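Local structure of Non-structural protein 2 (Human rotavirus C, 2GU0) at residues T104-V108 / R109-N113; A2-A5 / C6-F10; K168-Y171 / S172-K175. The protein probably takes part in replication and packaging of the viral genome, binding single-stranded RNA and hydrolysing nucleotides, and helps NSP5 to form viroplasms. One frame throughout, in Å; residues are numbered along the deposited sequence.

In the fold
From the N terminus, contact 2 (residues 2-10) comes first: a short 3-10 segment that delivers the chain into strand 8-11. Contact 1 (104-113) follows, where the loop after helix 74-90 enters helix 108-119. Contact 3 (168-175) comes last, closing a tight turn at the end of strand 164-170. All three are local and lie in series, with neither nesting nor crossing, but contact 1 touches both of the others. Backbone bonds tie residues 2-4 to 104-106, while Glu112 bonds Lys175 N just after the turn and Asn113 makes a weak bond to His174. Contact 1 thus joins the N-terminal 3-10 segment and strand to the turn that leaves strand 164-170 of the five-stranded antiparallel sheet, whereas contacts 2 and 3 do not touch.

Contact 1. Residues T104-V108 / R109-N113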
loop_
_atom_site.group_PDB
_atom_site.type_symbol
_atom_site.label_atom_id
_atom_site.label_comp_id
_atom_site.label_asym_id
_atom_site.label_seq_id
_atom_site.Cartn_x
_atom_site.Cartn_y
_atom_site.Cartn_z
ATOM N N THR A 104 45.444 -8.208 2.262
ATOM C CA THR A 104 45.172 -8.656 0.906
ATOM C C THR A 104 44.039 -7.854 0.283
ATOM O O THR A 104 42.954 -7.769 0.843
ATOM C CB THR A 104 44.736 -10.105 0.892
ATOM O OG1 THR A 104 45.738 -10.919 1.507
ATOM C CG2 THR A 104 44.492 -10.562 -0.527
ATOM N N VAL A 105 44.281 -7.258 -0.873
ATOM C CA VAL A 105 43.232 -6.508 -1.531
ATOM C C VAL A 105 42.275 -7.522 -2.125
ATOM O O VAL A 105 42.683 -8.444 -2.815
ATOM C CB VAL A 105 43.793 -5.595 -2.624
ATOM C CG1 VAL A 105 42.670 -5.100 -3.515
ATOM C CG2 VAL A 105 44.493 -4.407 -1.970
ATOM N N VAL A 106 40.998 -7.347 -1.832
ATOM C CA VAL A 106 39.953 -8.251 -2.278
ATOM C C VAL A 106 39.204 -7.689 -3.486
ATOM O O VAL A 106 39.182 -6.476 -3.698
ATOM C CB VAL A 106 38.989 -8.505 -1.085
ATOM C CG1 VAL A 106 37.571 -8.628 -1.553
ATOM C CG2 VAL A 106 39.408 -9.756 -0.348
ATOM N N GLN A 107 38.615 -8.576 -4.288
ATOM C CA GLN A 107 37.860 -8.171 -5.463
ATOM C C GLN A 107 36.401 -7.957 -5.066
ATOM O O GLN A 107 35.532 -8.787 -5.335
ATOM C CB GLN A 107 37.948 -9.241 -6.541
ATOM C CG GLN A 107 39.355 -9.571 -6.993
ATOM C CD GLN A 107 39.395 -10.300 -8.344
ATOM O OE1 GLN A 107 40.374 -10.980 -8.654
ATOM N NE2 GLN A 107 38.343 -10.144 -9.156
ATOM N N VAL A 108 36.144 -6.824 -4.429
ATOM C CA VAL A 108 34.821 -6.469 -3.940
ATOM C C VAL A 108 33.631 -6.635 -4.875
ATOM O O VAL A 108 32.588 -7.128 -4.457
ATOM C CB VAL A 108 34.810 -5.021 -3.429
ATOM C CG1 VAL A 108 33.449 -4.693 -2.845
ATOM C CG2 VAL A 108 35.910 -4.829 -2.389
ATOM N N ARG A 109 33.764 -6.219 -6.129
ATOM C CA ARG A 109 32.647 -6.328 -7.054
ATOM C C ARG A 109 32.452 -7.754 -7.501
ATOM O O ARG A 109 31.332 -8.177 -7.797
ATOM C CB ARG A 109 32.863 -5.421 -8.257
ATOM C CG ARG A 109 33.010 -3.957 -7.891
ATOM C CD ARG A 109 32.901 -3.091 -9.120
ATOM N NE ARG A 109 33.617 -1.830 -8.968
ATOM C CZ ARG A 109 34.931 -1.745 -8.778
ATOM N NH1 ARG A 109 35.679 -2.850 -8.708
ATOM N NH2 ARG A 109 35.498 -0.555 -8.660
ATOM N N HIS A 110 33.551 -8.495 -7.547
ATOM C CA HIS A 110 33.519 -9.901 -7.922
ATOM C C HIS A 110 32.765 -10.617 -6.786
ATOM O O HIS A 110 31.835 -11.374 -7.032
ATOM C CB HIS A 110 34.970 -10.407 -8.083
ATOM C CG HIS A 110 35.100 -11.856 -8.455
ATOM N ND1 HIS A 110 36.102 -12.317 -9.278
ATOM C CD2 HIS A 110 34.433 -12.957 -8.031
ATOM C CE1 HIS A 110 36.055 -13.636 -9.344
ATOM N NE2 HIS A 110 35.051 -14.051 -8.595
ATOM N N LEU A 111 33.139 -10.347 -5.539
ATOM C CA LEU A 111 32.475 -10.991 -4.406
ATOM C C LEU A 111 31.007 -10.642 -4.366
ATOM O O LEU A 111 30.169 -11.484 -4.018
ATOM C CB LEU A 111 33.119 -10.577 -3.084
ATOM C CG LEU A 111 34.509 -11.153 -2.846
ATOM C CD1 LEU A 111 35.122 -10.521 -1.626
ATOM C CD2 LEU A 111 34.404 -12.659 -2.688
ATOM N N GLU A 112 30.691 -9.396 -4.711
ATOM C CA GLU A 112 29.308 -8.964 -4.696
ATOM C C GLU A 112 28.525 -9.811 -5.677
ATOM O O GLU A 112 27.360 -10.107 -5.448
ATOM C CB GLU A 112 29.190 -7.478 -5.037
ATOM C CG GLU A 112 27.802 -7.068 -5.507
ATOM C CD GLU A 112 27.229 -5.865 -4.776
ATOM O OE1 GLU A 112 27.999 -4.967 -4.389
ATOM O OE2 GLU A 112 25.994 -5.806 -4.611
ATOM N N ASN A 113 29.152 -10.218 -6.773
ATOM C CA ASN A 113 28.429 -11.056 -7.711
ATOM C C ASN A 113 28.296 -12.463 -7.160
ATOM O O ASN A 113 27.240 -13.081 -7.307
ATOM C CB ASN A 113 29.101 -11.075 -9.082
ATOM C CG ASN A 113 28.541 -10.022 -10.008
ATOM O OD1 ASN A 113 27.371 -9.650 -9.898
ATOM N ND2 ASN A 113 29.358 -9.549 -10.939
#
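Gln107 O takes the N-H of Leu111 at 2.9 Å in a nearly straight bond (165°), with the donor almost in line with the carbonyl. This starts helix 108-119 from its N-cap residue, and the next bond, Glu112 N to Val108 O at 3.0 Å, continues the pattern. Just before the helix, Gln107 is the centre of an inverse gamma turn, closed by a weak bond from Val108 N to Val106 O. The Gln107 side chain runs extended past CG and brings NE2 to the edge of the His110 ring, 3.1 Å from ND1. That approach is badly angled for a hydrogen bond, and the amide and ring stand almost perpendicular, 84° apart. With CG anti to the backbone N (chi1 179°), the His110 ring leaves CB across the line to Gln107, and its ND1 edge comes nearest the amide. Glu112 points its carboxylate out of the contact to Gln75 NE2 and to the backbone N-H groups of Lys175 and Leu176. Gln107, Val108 and Arg109 are predicted to bind ATP. Their place at the positive end of a helix would favour an anionic ligand; the Gln107 carbonyl carries the first helical bond, while its amide makes no well-angled hydrogen bond to His110.

Contact 2. Residues A2-A5 / C6-F10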
loop_
_atom_site.group_PDB
_atom_site.type_symbol
_atom_site.label_atom_id
_atom_site.label_comp_id
_atom_site.label_asym_id
_atom_site.label_seq_id
_atom_site.Cartn_x
_atom_site.Cartn_y
_atom_site.Cartn_z
ATOM N N ALA A 2 39.287 -3.011 -1.578
ATOM C CA ALA A 2 39.505 -2.910 -0.109
ATOM C C ALA A 2 40.323 -4.103 0.407
ATOM O O ALA A 2 40.376 -5.149 -0.234
ATOM C CB ALA A 2 38.165 -2.839 0.601
ATOM N N GLU A 3 40.979 -3.929 1.554
ATOM C CA GLU A 3 41.782 -4.990 2.148
ATOM C C GLU A 3 40.863 -5.940 2.921
ATOM O O GLU A 3 39.852 -5.514 3.466
ATOM C CB GLU A 3 42.834 -4.395 3.086
ATOM C CG GLU A 3 43.924 -3.558 2.395
ATOM C CD GLU A 3 43.452 -2.171 1.944
ATOM O OE1 GLU A 3 44.302 -1.398 1.432
ATOM O OE2 GLU A 3 42.244 -1.856 2.106
ATOM N N LEU A 4 41.210 -7.223 2.973
ATOM C CA LEU A 4 40.371 -8.200 3.670
ATOM C C LEU A 4 39.980 -7.707 5.049
ATOM O O LEU A 4 38.911 -8.057 5.546
ATOM C CB LEU A 4 41.088 -9.552 3.785
ATOM C CG LEU A 4 40.344 -10.726 4.437
ATOM C CD1 LEU A 4 38.996 -10.937 3.764
ATOM C CD2 LEU A 4 41.183 -11.986 4.327
ATOM N N ALA A 5 40.843 -6.888 5.647
ATOM C CA ALA A 5 40.618 -6.328 6.980
ATOM C C ALA A 5 39.481 -5.303 7.049
ATOM O O ALA A 5 39.194 -4.764 8.115
ATOM C CB ALA A 5 41.899 -5.689 7.505
ATOM N N CYS A 6 38.855 -5.006 5.921
ATOM C CA CYS A 6 37.748 -4.069 5.936
ATOM C C CYS A 6 36.477 -4.867 6.140
ATOM O O CYS A 6 35.402 -4.300 6.295
ATOM C CB CYS A 6 37.639 -3.323 4.618
ATOM S SG CYS A 6 39.013 -2.261 4.232
ATOM N N PHE A 7 36.605 -6.190 6.153
ATOM C CA PHE A 7 35.445 -7.051 6.314
ATOM C C PHE A 7 35.482 -8.062 7.449
ATOM O O PHE A 7 34.426 -8.501 7.910
ATOM C CB PHE A 7 35.190 -7.811 5.023
ATOM C CG PHE A 7 35.123 -6.943 3.819
ATOM C CD1 PHE A 7 36.261 -6.685 3.075
ATOM C CD2 PHE A 7 33.920 -6.384 3.423
ATOM C CE1 PHE A 7 36.204 -5.886 1.950
ATOM C CE2 PHE A 7 33.851 -5.578 2.293
ATOM C CZ PHE A 7 34.997 -5.328 1.553
ATOM N N VAL A 8 36.678 -8.444 7.891
ATOM C CA VAL A 8 36.799 -9.441 8.946
ATOM C C VAL A 8 37.954 -9.230 9.917
ATOM O O VAL A 8 39.032 -8.765 9.537
ATOM C CB VAL A 8 36.984 -10.834 8.341
ATOM C CG1 VAL A 8 35.824 -11.176 7.453
ATOM C CG2 VAL A 8 38.266 -10.871 7.535
ATOM N N SER A 9 37.722 -9.572 11.179
ATOM C CA SER A 9 38.759 -9.479 12.202
ATOM C C SER A 9 39.031 -10.928 12.579
ATOM O O SER A 9 38.296 -11.818 12.140
ATOM C CB SER A 9 38.276 -8.673 13.409
ATOM O OG SER A 9 37.038 -9.143 13.878
ATOM N N PHE A 10 40.062 -11.188 13.378
ATOM C CA PHE A 10 40.366 -12.576 13.723
ATOM C C PHE A 10 40.791 -12.811 15.166
ATOM O O PHE A 10 41.091 -11.879 15.906
ATOM C CB PHE A 10 41.462 -13.097 12.793
ATOM C CG PHE A 10 42.723 -12.291 12.857
ATOM C CD1 PHE A 10 43.599 -12.432 13.925
ATOM C CD2 PHE A 10 42.991 -11.327 11.894
ATOM C CE1 PHE A 10 44.724 -11.614 14.032
ATOM C CE2 PHE A 10 44.110 -10.507 11.995
ATOM C CZ PHE A 10 44.976 -10.651 13.067
#
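A short 3-10 segment, in the N-terminal family region of the protein, bends the first residues of the chain into strand 8-11, one half of a two-stranded antiparallel sheet. Its first bond runs from Cys6 N to Glu3 O, at 2.7 Å. The next carbonyl, Leu4 O, is gripped by two N-H groups in succession. Phe7 N reaches it at 3.0 Å from well above the carbonyl plane, continuing the three-residue spacing, while Val8 N lies in that plane at 3.3 Å and stretches the spacing to four. One oxygen therefore serves both the last bond of the 3-10 segment and the first residue of the strand.

Two groups of side chains pack around this bend. In the first, Ala2 CB sits 3.8 Å from Cys6 SG and 3.9 Å from Phe7 CE1, approaching the ring obliquely. Leu4 O lies near the plane of the same ring, at its edge. The cysteine chi1 of -65° sets SG beside its own backbone N and brings the sulfur alongside the Glu3 backbone. In the second group, Leu4 and Val8 meet as branched apolar groups. Phe7, Leu4 and Val8 all contact helix 74-90, through Leu79, Leu83 and Leu87.

The Glu3 carboxylate passes near Cys6 SG, but its charge is answered by Arg60, through a salt bridge from OE2. Backbone bonds between Ala2 and Val106, Leu4 and Thr104, and Ala5 and Val102 dock the segment along the loop before helix 108-119. In the apolar pair, the Leu4 branch point CG rests 3.7 Å from CG2 of Val8.

Contact 3. Residues K168-Y171 / S172-K175; sequences KLDY and SNHK
A type I beta turn from Tyr171 to His174 takes the chain out of strand 164-170, one of the five antiparallel strands in the C-terminal, HIT-clan part of the protein. Hydrogen bonds come first. His174 N closes the turn on Tyr171 O at 2.9 Å and is almost straight (171°), though it approaches from above the carbonyl plane. Ahead of it, Asp170 folds its carboxylate over the start of the turn. With CG anti to the backbone N (chi1 -166°), Asp170 OD2 accepts from Ser172 OG at 2.9 Å, from above the carboxylate plane. A weak bond also joins Ser172 N to Asp170 OD2 at 3.4 Å, so OD2 meets both the hydroxyl and, weakly, the backbone N-H of Ser172.

The aromatic contacts form a second group. Tyr171 and His174 lie side by side and point the same way, their planes 67° apart, with His174 CE1 at the edge of the tyrosine ring. Beyond the turn, Tyr171 OH bonds Glu153, and His174 NE2 makes a weak bond to Asn113 of helix 108-119. Tyr171 also packs on Arg109 and Arg224, both predicted to bind ATP, which places the turn beside the predicted nucleotide site. Against the imidazole face itself sits a CH-pi contact: Tyr171 CA stands 3.9 Å from the centroid of the His174 ring, almost exactly on its normal.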
loop_
_atom_site.group_PDB
_atom_site.type_symbol
_atom_site.label_atom_id
_atom_site.label_comp_id
_atom_site.label_asym_id
_atom_site.label_seq_id
_atom_site.Cartn_x
_atom_site.Cartn_y
_atom_site.Cartn_z
ATOM N N LYS A 168 27.470 -12.099 -18.156
ATOM C CA LYS A 168 27.446 -10.644 -18.100
ATOM C C LYS A 168 27.873 -10.044 -16.759
ATOM O O LYS A 168 27.337 -10.390 -15.713
ATOM C CB LYS A 168 26.054 -10.128 -18.477
ATOM C CG LYS A 168 25.812 -8.689 -18.084
ATOM C CD LYS A 168 24.483 -8.193 -18.604
ATOM C CE LYS A 168 24.590 -7.759 -20.046
ATOM N NZ LYS A 168 25.565 -6.635 -20.182
ATOM N N LEU A 169 28.851 -9.146 -16.812
ATOM C CA LEU A 169 29.361 -8.462 -15.631
ATOM C C LEU A 169 28.714 -7.087 -15.616
ATOM O O LEU A 169 29.112 -6.172 -16.355
ATOM C CB LEU A 169 30.889 -8.348 -15.691
ATOM C CG LEU A 169 31.563 -9.716 -15.549
ATOM C CD1 LEU A 169 33.068 -9.630 -15.708
ATOM C CD2 LEU A 169 31.207 -10.272 -14.195
ATOM N N ASP A 170 27.692 -6.966 -14.780
ATOM C CA ASP A 170 26.935 -5.739 -14.662
ATOM C C ASP A 170 27.109 -5.208 -13.260
ATOM O O ASP A 170 26.522 -5.724 -12.316
ATOM C CB ASP A 170 25.459 -6.014 -14.922
ATOM C CG ASP A 170 24.666 -4.751 -15.148
ATOM O OD1 ASP A 170 23.419 -4.840 -15.173
ATOM O OD2 ASP A 170 25.289 -3.674 -15.310
ATOM N N TYR A 171 27.917 -4.168 -13.133
ATOM C CA TYR A 171 28.189 -3.572 -11.846
ATOM C C TYR A 171 27.259 -2.406 -11.606
ATOM O O TYR A 171 27.065 -1.978 -10.474
ATOM C CB TYR A 171 29.646 -3.122 -11.816
ATOM C CG TYR A 171 30.600 -4.274 -12.029
ATOM C CD1 TYR A 171 31.601 -4.219 -12.990
ATOM C CD2 TYR A 171 30.481 -5.435 -11.272
ATOM C CE1 TYR A 171 32.464 -5.305 -13.189
ATOM C CE2 TYR A 171 31.330 -6.519 -11.457
ATOM C CZ TYR A 171 32.316 -6.452 -12.411
ATOM O OH TYR A 171 33.157 -7.528 -12.565
ATOM N N SER A 172 26.663 -1.911 -12.682
ATOM C CA SER A 172 25.761 -0.773 -12.613
ATOM C C SER A 172 24.760 -0.808 -11.457
ATOM O O SER A 172 24.364 0.246 -10.962
ATOM C CB SER A 172 25.002 -0.632 -13.930
ATOM O OG SER A 172 23.901 -1.522 -13.972
ATOM N N ASN A 173 24.350 -1.997 -11.017
ATOM C CA ASN A 173 23.375 -2.080 -9.924
ATOM C C ASN A 173 23.880 -2.567 -8.565
ATOM O O ASN A 173 23.086 -2.805 -7.658
ATOM C CB ASN A 173 22.188 -2.949 -10.346
ATOM C CG ASN A 173 21.238 -2.220 -11.278
ATOM O OD1 ASN A 173 20.704 -1.159 -10.932
ATOM N ND2 ASN A 173 21.018 -2.785 -12.469
ATOM N N HIS A 174 25.190 -2.716 -8.424
ATOM C CA HIS A 174 25.766 -3.165 -7.164
ATOM C C HIS A 174 25.527 -2.173 -6.035
ATOM O O HIS A 174 25.555 -0.964 -6.257
ATOM C CB HIS A 174 27.263 -3.367 -7.328
ATOM C CG HIS A 174 27.622 -4.631 -8.032
ATOM N ND1 HIS A 174 28.922 -5.052 -8.184
ATOM C CD2 HIS A 174 26.846 -5.593 -8.578
ATOM C CE1 HIS A 174 28.931 -6.226 -8.786
ATOM N NE2 HIS A 174 27.684 -6.576 -9.036
ATOM N N LYS A 175 25.297 -2.673 -4.822
ATOM C CA LYS A 175 25.096 -1.775 -3.694
ATOM C C LYS A 175 26.430 -1.371 -3.031
ATOM O O LYS A 175 26.528 -0.313 -2.413
ATOM C CB LYS A 175 24.145 -2.399 -2.662
ATOM C CG LYS A 175 22.664 -2.122 -2.935
ATOM C CD LYS A 175 21.765 -2.379 -1.694
ATOM C CE LYS A 175 21.785 -1.245 -0.630
ATOM N NZ LYS A 175 20.981 -1.577 0.598
#